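Local coordinates for protein dihydrodipicolinate synthase (Bacillus anthracis, PDB 1XKY) that probably catalyses the condensation of pyruvate with aspartate semialdehyde, an early step of lysine biosynthesis, at residues 72-77 with 82-87; 98-103 with 111-116; 265-268 with 273-276. All coordinates share one frame; numbering follows the deposited sequence.

Interaction 1. Residues 72-77 with 82-87; sequences RHVVSV and VPVIAG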
loop_
_atom_site.group_PDB
_atom_site.type_symbol
_atom_site.label_atom_id
_atom_site.label_comp_id
_atom_site.label_asym_id
_atom_site.label_seq_id
_atom_site.Cartn_x
_atom_site.Cartn_y
_atom_site.Cartn_z
ATOM N N ARG A 72 -8.806 2.199 38.736
ATOM C CA ARG A 72 -8.858 2.038 40.185
ATOM C C ARG A 72 -9.429 0.672 40.570
ATOM O O ARG A 72 -8.891 -0.003 41.438
ATOM C CB ARG A 72 -9.684 3.166 40.808
ATOM C CG ARG A 72 -9.749 3.134 42.312
ATOM C CD ARG A 72 -10.791 4.107 42.845
ATOM N NE ARG A 72 -10.356 5.499 42.724
ATOM C CZ ARG A 72 -10.861 6.403 41.885
ATOM N NH1 ARG A 72 -11.856 6.103 41.049
ATOM N NH2 ARG A 72 -10.364 7.638 41.888
ATOM N N HIS A 73 -10.505 0.267 39.909
ATOM C CA HIS A 73 -11.116 -1.026 40.192
ATOM C C HIS A 73 -10.196 -2.196 39.842
ATOM O O HIS A 73 -10.066 -3.153 40.610
ATOM C CB HIS A 73 -12.424 -1.177 39.431
ATOM C CG HIS A 73 -13.113 -2.478 39.696
ATOM N ND1 HIS A 73 -13.748 -2.745 40.888
ATOM C CD2 HIS A 73 -13.245 -3.594 38.939
ATOM C CE1 HIS A 73 -14.263 -3.962 40.846
ATOM N NE2 HIS A 73 -13.967 -4.501 39.676
ATOM N N VAL A 74 -9.554 -2.113 38.680
ATOM C CA VAL A 74 -8.661 -3.167 38.235
ATOM C C VAL A 74 -7.443 -3.269 39.162
ATOM O O VAL A 74 -7.011 -4.370 39.498
ATOM C CB VAL A 74 -8.233 -2.971 36.753
ATOM C CG1 VAL A 74 -7.205 -4.011 36.347
ATOM C CG2 VAL A 74 -9.459 -3.025 35.828
ATOM N N VAL A 75 -6.906 -2.132 39.590
ATOM C CA VAL A 75 -5.831 -2.128 40.582
ATOM C C VAL A 75 -6.270 -2.861 41.860
ATOM O O VAL A 75 -5.521 -3.674 42.408
ATOM C CB VAL A 75 -5.369 -0.669 40.901
ATOM C CG1 VAL A 75 -4.585 -0.592 42.219
ATOM C CG2 VAL A 75 -4.544 -0.118 39.747
ATOM N N SER A 76 -7.489 -2.575 42.313
ATOM C CA SER A 76 -8.060 -3.213 43.506
ATOM C C SER A 76 -8.186 -4.731 43.354
ATOM O O SER A 76 -7.752 -5.479 44.221
ATOM C CB SER A 76 -9.435 -2.608 43.823
ATOM O OG SER A 76 -10.047 -3.286 44.912
ATOM N N VAL A 77 -8.794 -5.178 42.260
ATOM C CA VAL A 77 -9.027 -6.603 42.038
ATOM C C VAL A 77 -7.703 -7.340 41.845
ATOM O O VAL A 77 -7.488 -8.403 42.438
ATOM C CB VAL A 77 -9.980 -6.859 40.840
ATOM C CG1 VAL A 77 -10.128 -8.358 40.563
ATOM C CG2 VAL A 77 -11.340 -6.254 41.117
ATOM N N VAL A 82 -0.308 -9.244 39.279
ATOM C CA VAL A 82 0.359 -8.958 38.012
ATOM C C VAL A 82 0.381 -7.442 37.824
ATOM O O VAL A 82 -0.447 -6.735 38.411
ATOM C CB VAL A 82 -0.368 -9.622 36.798
ATOM C CG1 VAL A 82 -0.417 -11.136 36.955
ATOM C CG2 VAL A 82 -1.778 -9.040 36.589
ATOM N N PRO A 83 1.336 -6.925 37.027
ATOM C CA PRO A 83 1.323 -5.486 36.749
ATOM C C PRO A 83 0.066 -4.999 36.016
ATOM O O PRO A 83 -0.442 -5.684 35.133
ATOM C CB PRO A 83 2.564 -5.283 35.869
ATOM C CG PRO A 83 3.415 -6.449 36.126
ATOM C CD PRO A 83 2.487 -7.586 36.397
ATOM N N VAL A 84 -0.411 -3.816 36.402
ATOM C CA VAL A 84 -1.546 -3.149 35.755
ATOM C C VAL A 84 -1.005 -1.978 34.936
ATOM O O VAL A 84 -0.404 -1.063 35.485
ATOM C CB VAL A 84 -2.570 -2.624 36.791
ATOM C CG1 VAL A 84 -3.686 -1.848 36.109
ATOM C CG2 VAL A 84 -3.134 -3.776 37.601
ATOM N N ILE A 85 -1.211 -2.033 33.620
ATOM C CA ILE A 85 -0.752 -0.993 32.698
ATOM C C ILE A 85 -1.959 -0.228 32.172
ATOM O O ILE A 85 -2.836 -0.819 31.541
ATOM C CB ILE A 85 0.017 -1.608 31.498
ATOM C CG1 ILE A 85 1.183 -2.475 31.982
ATOM C CG2 ILE A 85 0.513 -0.512 30.566
ATOM C CD1 ILE A 85 1.562 -3.588 31.019
ATOM N N ALA A 86 -2.004 1.080 32.422
ATOM C CA ALA A 86 -3.130 1.922 32.005
ATOM C C ALA A 86 -2.868 2.616 30.663
ATOM O O ALA A 86 -1.800 3.177 30.446
ATOM C CB ALA A 86 -3.424 2.959 33.066
ATOM N N GLY A 87 -3.861 2.596 29.783
ATOM C CA GLY A 87 -3.731 3.194 28.456
ATOM C C GLY A 87 -4.009 4.685 28.485
ATOM O O GLY A 87 -5.089 5.128 28.090
#
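Val84 meets Val74 and Val75 of helix 64-78 mainly through CG1. This methyl lies 4.1 Å from CG1 of Val74 and equally close, 4.1 Å, to CG2 of Val75. The two helix methyls come at it from directions about 90° apart. The side chain of Val74 runs at a slant to that of Val84, and the side chain of Val75 stands roughly square to it. Val84 CG1 is anti to its own backbone N (chi1 176°), and this swings it out from the strand into the corner made by the two helix valines. Val74 points from the helix at the strand. Val75 does not aim straight across; it offers CG2, the branch beside its backbone N. The contact is apolar, methyl on methyl at van der Waals distance. CA of Val75 stands 6.5 Å from CA of Val84. Val78 of the same helix also touches Val84. Val74 and Val84 both also pack on Val52 of the preceding strand, and Val75 reaches Val108. The backbone N of Val84 bonds to the carboxylate of Asp109. This is the helix-to-strand packing of a beta-alpha-beta unit (strand 49-52, helix 64-78, strand 84-87) in the TIM barrel.

Interaction 2. Residues 98-103 with 111-116; sequences DLTKKA and VMLVAP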
loop_
_atom_site.group_PDB
_atom_site.type_symbol
_atom_site.label_atom_id
_atom_site.label_comp_id
_atom_site.label_asym_id
_atom_site.label_seq_id
_atom_site.Cartn_x
_atom_site.Cartn_y
_atom_site.Cartn_z
ATOM N N ASP A 98 -2.210 14.813 31.860
ATOM C CA ASP A 98 -3.265 14.826 32.872
ATOM C C ASP A 98 -3.714 13.409 33.244
ATOM O O ASP A 98 -3.721 13.046 34.418
ATOM C CB ASP A 98 -4.475 15.625 32.406
ATOM C CG ASP A 98 -5.492 15.827 33.515
ATOM O OD1 ASP A 98 -5.174 16.536 34.495
ATOM O OD2 ASP A 98 -6.605 15.258 33.417
ATOM N N LEU A 99 -4.097 12.615 32.246
ATOM C CA LEU A 99 -4.618 11.267 32.512
ATOM C C LEU A 99 -3.541 10.361 33.115
ATOM O O LEU A 99 -3.832 9.487 33.927
ATOM C CB LEU A 99 -5.197 10.646 31.237
ATOM C CG LEU A 99 -5.929 9.309 31.362
ATOM C CD1 LEU A 99 -7.098 9.396 32.355
ATOM C CD2 LEU A 99 -6.416 8.869 30.013
ATOM N N THR A 100 -2.293 10.586 32.723
ATOM C CA THR A 100 -1.170 9.818 33.249
ATOM C C THR A 100 -1.010 10.073 34.754
ATOM O O THR A 100 -0.799 9.123 35.520
ATOM C CB THR A 100 0.117 10.105 32.450
ATOM O OG1 THR A 100 -0.048 9.625 31.102
ATOM C CG2 THR A 100 1.326 9.427 33.069
ATOM N N LYS A 101 -1.150 11.337 35.165
ATOM C CA LYS A 101 -1.136 11.714 36.588
ATOM C C LYS A 101 -2.253 11.015 37.338
ATOM O O LYS A 101 -2.029 10.451 38.395
ATOM C CB LYS A 101 -1.317 13.225 36.786
ATOM C CG LYS A 101 -0.317 14.126 36.075
ATOM C CD LYS A 101 0.954 14.358 36.859
ATOM C CE LYS A 101 1.894 15.306 36.121
ATOM N NZ LYS A 101 1.288 16.647 35.889
ATOM N N LYS A 102 -3.461 11.078 36.786
ATOM C CA LYS A 102 -4.620 10.458 37.407
ATOM C C LYS A 102 -4.460 8.943 37.563
ATOM O O LYS A 102 -4.755 8.396 38.626
ATOM C CB LYS A 102 -5.896 10.803 36.634
ATOM C CG LYS A 102 -6.362 12.239 36.852
ATOM C CD LYS A 102 -7.213 12.732 35.707
ATOM C CE LYS A 102 -8.066 13.922 36.094
ATOM N NZ LYS A 102 -7.273 14.958 36.821
ATOM N N ALA A 103 -3.981 8.270 36.521
ATOM C CA ALA A 103 -3.673 6.839 36.612
ATOM C C ALA A 103 -2.615 6.558 37.686
ATOM O O ALA A 103 -2.751 5.615 38.465
ATOM C CB ALA A 103 -3.220 6.294 35.268
ATOM N N VAL A 111 2.179 2.814 32.453
ATOM C CA VAL A 111 1.247 3.353 31.477
ATOM C C VAL A 111 1.657 2.966 30.055
ATOM O O VAL A 111 2.843 2.784 29.771
ATOM C CB VAL A 111 1.073 4.893 31.614
ATOM C CG1 VAL A 111 0.474 5.243 32.961
ATOM C CG2 VAL A 111 2.393 5.625 31.394
ATOM N N MET A 112 0.649 2.817 29.192
ATOM C CA MET A 112 0.835 2.562 27.768
ATOM C C MET A 112 0.564 3.859 27.017
ATOM O O MET A 112 -0.486 4.480 27.212
ATOM C CB MET A 112 -0.139 1.476 27.290
ATOM C CG MET A 112 -0.015 1.086 25.816
ATOM S SD MET A 112 1.279 -0.131 25.522
ATOM C CE MET A 112 0.413 -1.658 25.859
ATOM N N LEU A 113 1.503 4.245 26.151
ATOM C CA LEU A 113 1.395 5.467 25.348
ATOM C C LEU A 113 1.435 5.139 23.849
ATOM O O LEU A 113 2.477 4.756 23.310
ATOM C CB LEU A 113 2.541 6.426 25.708
ATOM C CG LEU A 113 2.688 6.821 27.188
ATOM C CD1 LEU A 113 3.844 7.798 27.356
ATOM C CD2 LEU A 113 1.411 7.435 27.744
ATOM N N VAL A 114 0.292 5.302 23.188
ATOM C CA VAL A 114 0.158 5.030 21.766
ATOM C C VAL A 114 0.728 6.166 20.902
ATOM O O VAL A 114 0.688 7.327 21.289
ATOM C CB VAL A 114 -1.343 4.751 21.405
ATOM C CG1 VAL A 114 -2.170 6.042 21.417
ATOM C CG2 VAL A 114 -1.458 4.021 20.078
ATOM N N ALA A 115 1.281 5.816 19.740
ATOM C CA ALA A 115 1.582 6.814 18.712
ATOM C C ALA A 115 0.313 7.629 18.430
ATOM O O ALA A 115 -0.732 7.050 18.118
ATOM C CB ALA A 115 2.068 6.127 17.430
ATOM N N PRO A 116 0.377 8.967 18.580
ATOM C CA PRO A 116 -0.788 9.792 18.265
ATOM C C PRO A 116 -1.412 9.462 16.914
ATOM O O PRO A 116 -0.722 9.433 15.885
ATOM C CB PRO A 116 -0.223 11.212 18.270
ATOM C CG PRO A 116 0.841 11.157 19.285
ATOM C CD PRO A 116 1.490 9.793 19.067
#
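Thr100 and Val111 meet methyl to methyl, Thr100 CG2 standing 4.3 Å from Val111 CG1. The same Val111 methyl also meets the helix one turn further on, at 4.5 Å from Ala103 CB. CG1 of Val111 is anti to its carbonyl carbon (chi1 -63°), a torsion that turns it toward the helix, where it touches both Thr100 and Ala103. Leu113 enters from the side. Its CB does not aim at the helix, but CD2 comes to 4.3 Å from Thr100 OG1, as a van der Waals contact. Thr100 thus turns its methyl to Val111 and its hydroxyl side to Leu113. The next shell fixes that hydroxyl. OG1 is hydrogen-bonded to Ser96 O in the preceding helical turn and to Thr88 OG1. Thr88 also packs against Ala103, Val111 and Leu113. Ile133 of helix 123-135 touches both Thr100 and Leu113, and Phe130 adds to the cover on Leu113. The helix and strand segments run nearly antiparallel, at 164°, with axes 10.2 Å apart. Within the helix, Lys102 NZ and Asp98 OD2 form a salt bridge of 3.5 Å, away from the strand. Beyond the contact, Val114 packs on Tyr118 of a second subunit, and Pro116 on Pro280 of that same neighbouring subunit. All four touching residues are buried. Apolar van der Waals packing carries the contact, and the one side-chain polar atom taking part, Thr100 OG1, is satisfied by Ser96 O and Thr88 OG1 from outside the two segments.

Interaction 3. Residues 265-268 with 273-276; sequences TALQ and DVGS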
loop_
_atom_site.group_PDB
_atom_site.type_symbol
_atom_site.label_atom_id
_atom_site.label_comp_id
_atom_site.label_asym_id
_atom_site.label_seq_id
_atom_site.Cartn_x
_atom_site.Cartn_y
_atom_site.Cartn_z
ATOM N N THR A 265 -17.735 -11.154 22.103
ATOM C CA THR A 265 -18.753 -12.131 21.742
ATOM C C THR A 265 -18.260 -13.550 22.021
ATOM O O THR A 265 -19.004 -14.357 22.547
ATOM C CB THR A 265 -19.164 -11.981 20.255
ATOM O OG1 THR A 265 -19.416 -10.596 19.967
ATOM C CG2 THR A 265 -20.401 -12.812 19.937
ATOM N N ALA A 266 -17.001 -13.835 21.686
ATOM C CA ALA A 266 -16.368 -15.132 21.990
ATOM C C ALA A 266 -16.313 -15.424 23.503
ATOM O O ALA A 266 -16.535 -16.561 23.939
ATOM C CB ALA A 266 -14.967 -15.192 21.379
ATOM N N LEU A 267 -16.042 -14.389 24.295
ATOM C CA LEU A 267 -16.087 -14.495 25.751
ATOM C C LEU A 267 -17.491 -14.882 26.235
ATOM O O LEU A 267 -17.646 -15.776 27.070
ATOM C CB LEU A 267 -15.629 -13.181 26.397
ATOM C CG LEU A 267 -14.109 -13.025 26.528
ATOM C CD1 LEU A 267 -13.715 -11.586 26.816
ATOM C CD2 LEU A 267 -13.584 -13.964 27.616
ATOM N N GLN A 268 -18.508 -14.205 25.706
ATOM C CA GLN A 268 -19.900 -14.560 25.981
ATOM C C GLN A 268 -20.193 -16.016 25.590
ATOM O O GLN A 268 -20.851 -16.733 26.339
ATOM C CB GLN A 268 -20.847 -13.579 25.274
ATOM C CG GLN A 268 -22.330 -13.925 25.349
ATOM C CD GLN A 268 -22.836 -14.611 24.087
ATOM O OE1 GLN A 268 -22.709 -14.073 22.975
ATOM N NE2 GLN A 268 -23.415 -15.799 24.250
ATOM N N ASP A 273 -19.843 -13.448 29.959
ATOM C CA ASP A 273 -20.499 -12.335 29.268
ATOM C C ASP A 273 -19.907 -11.015 29.762
ATOM O O ASP A 273 -19.923 -10.725 30.960
ATOM C CB ASP A 273 -22.023 -12.369 29.464
ATOM C CG ASP A 273 -22.763 -11.470 28.472
ATOM O OD1 ASP A 273 -22.452 -10.263 28.407
ATOM O OD2 ASP A 273 -23.657 -11.968 27.747
ATOM N N VAL A 274 -19.358 -10.245 28.823
ATOM C CA VAL A 274 -18.774 -8.944 29.102
ATOM C C VAL A 274 -19.534 -7.843 28.341
ATOM O O VAL A 274 -19.016 -6.742 28.139
ATOM C CB VAL A 274 -17.258 -8.914 28.746
ATOM C CG1 VAL A 274 -16.485 -9.834 29.659
ATOM C CG2 VAL A 274 -17.015 -9.302 27.298
ATOM N N GLY A 275 -20.757 -8.162 27.915
ATOM C CA GLY A 275 -21.641 -7.196 27.268
ATOM C C GLY A 275 -21.264 -6.860 25.839
ATOM O O GLY A 275 -20.494 -7.581 25.193
ATOM N N SER A 276 -21.799 -5.739 25.367
ATOM C CA SER A 276 -21.628 -5.307 23.995
ATOM C C SER A 276 -20.590 -4.183 23.878
ATOM O O SER A 276 -19.709 -4.065 24.728
ATOM C CB SER A 276 -22.974 -4.870 23.438
ATOM O OG SER A 276 -22.936 -4.878 22.032
#
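Asp273 OD1 is gripped twice, while the other oxygen of the carboxylate lies against Gln268. Gly275 N donates to OD1 over 2.7 Å, with an N-H...O angle of 149°, and meets the oxygen nearly in line with its C-O bond. This makes an Asx turn. Lys34 NZ adds a salt bridge to the same atom. Asp273 OD2 rests 3.4 Å from Gln268 CG. The two side chains run alongside each other in the same direction, their amide and carboxylate planes 39° apart. The Gln268 chain bends about its CB-CG bond (chi2 -99°), which leads the amide away from the loop. The backbones are close here, with CA of Gln268 only 4.0 Å from CA of Asp273. Next to this polar pair is an apolar contact. The Leu267 and Val274 side chains lie at a slant, with CD1 of Leu267 4.0 Å from CG2 of Val274. Leu267 also packs on Val21 and His219, and Val274 on Pro23. The backbone of Val274 is hydrogen-bonded to Phe24. The loop after helix 261-269 thus folds back on the end of that helix. The Asx turn and the Lys34 salt bridge hold the Asp273 carboxylate within the loop, while the contacts to the helix are van der Waals.

How the interactions relate
Interactions 1 and 2 belong to the barrel wall. Each packs a helix on the strand that follows it, and their strands, 84-87 and 110-114, are neighbours in the sheet. They touch there: Ala86 O is 2.8 Å from Met112 N, a probable hydrogen bond. Both are buried and aliphatic, but interaction 2 includes a threonine hydroxyl where interaction 1 has valines alone. Interaction 3 stands apart, with its nearest atoms about 12 Å from interaction 1 and about 17 Å from interaction 2. It lies in the C-terminal helical region, is partly buried, and adds an Asx turn to its leucine-valine contact.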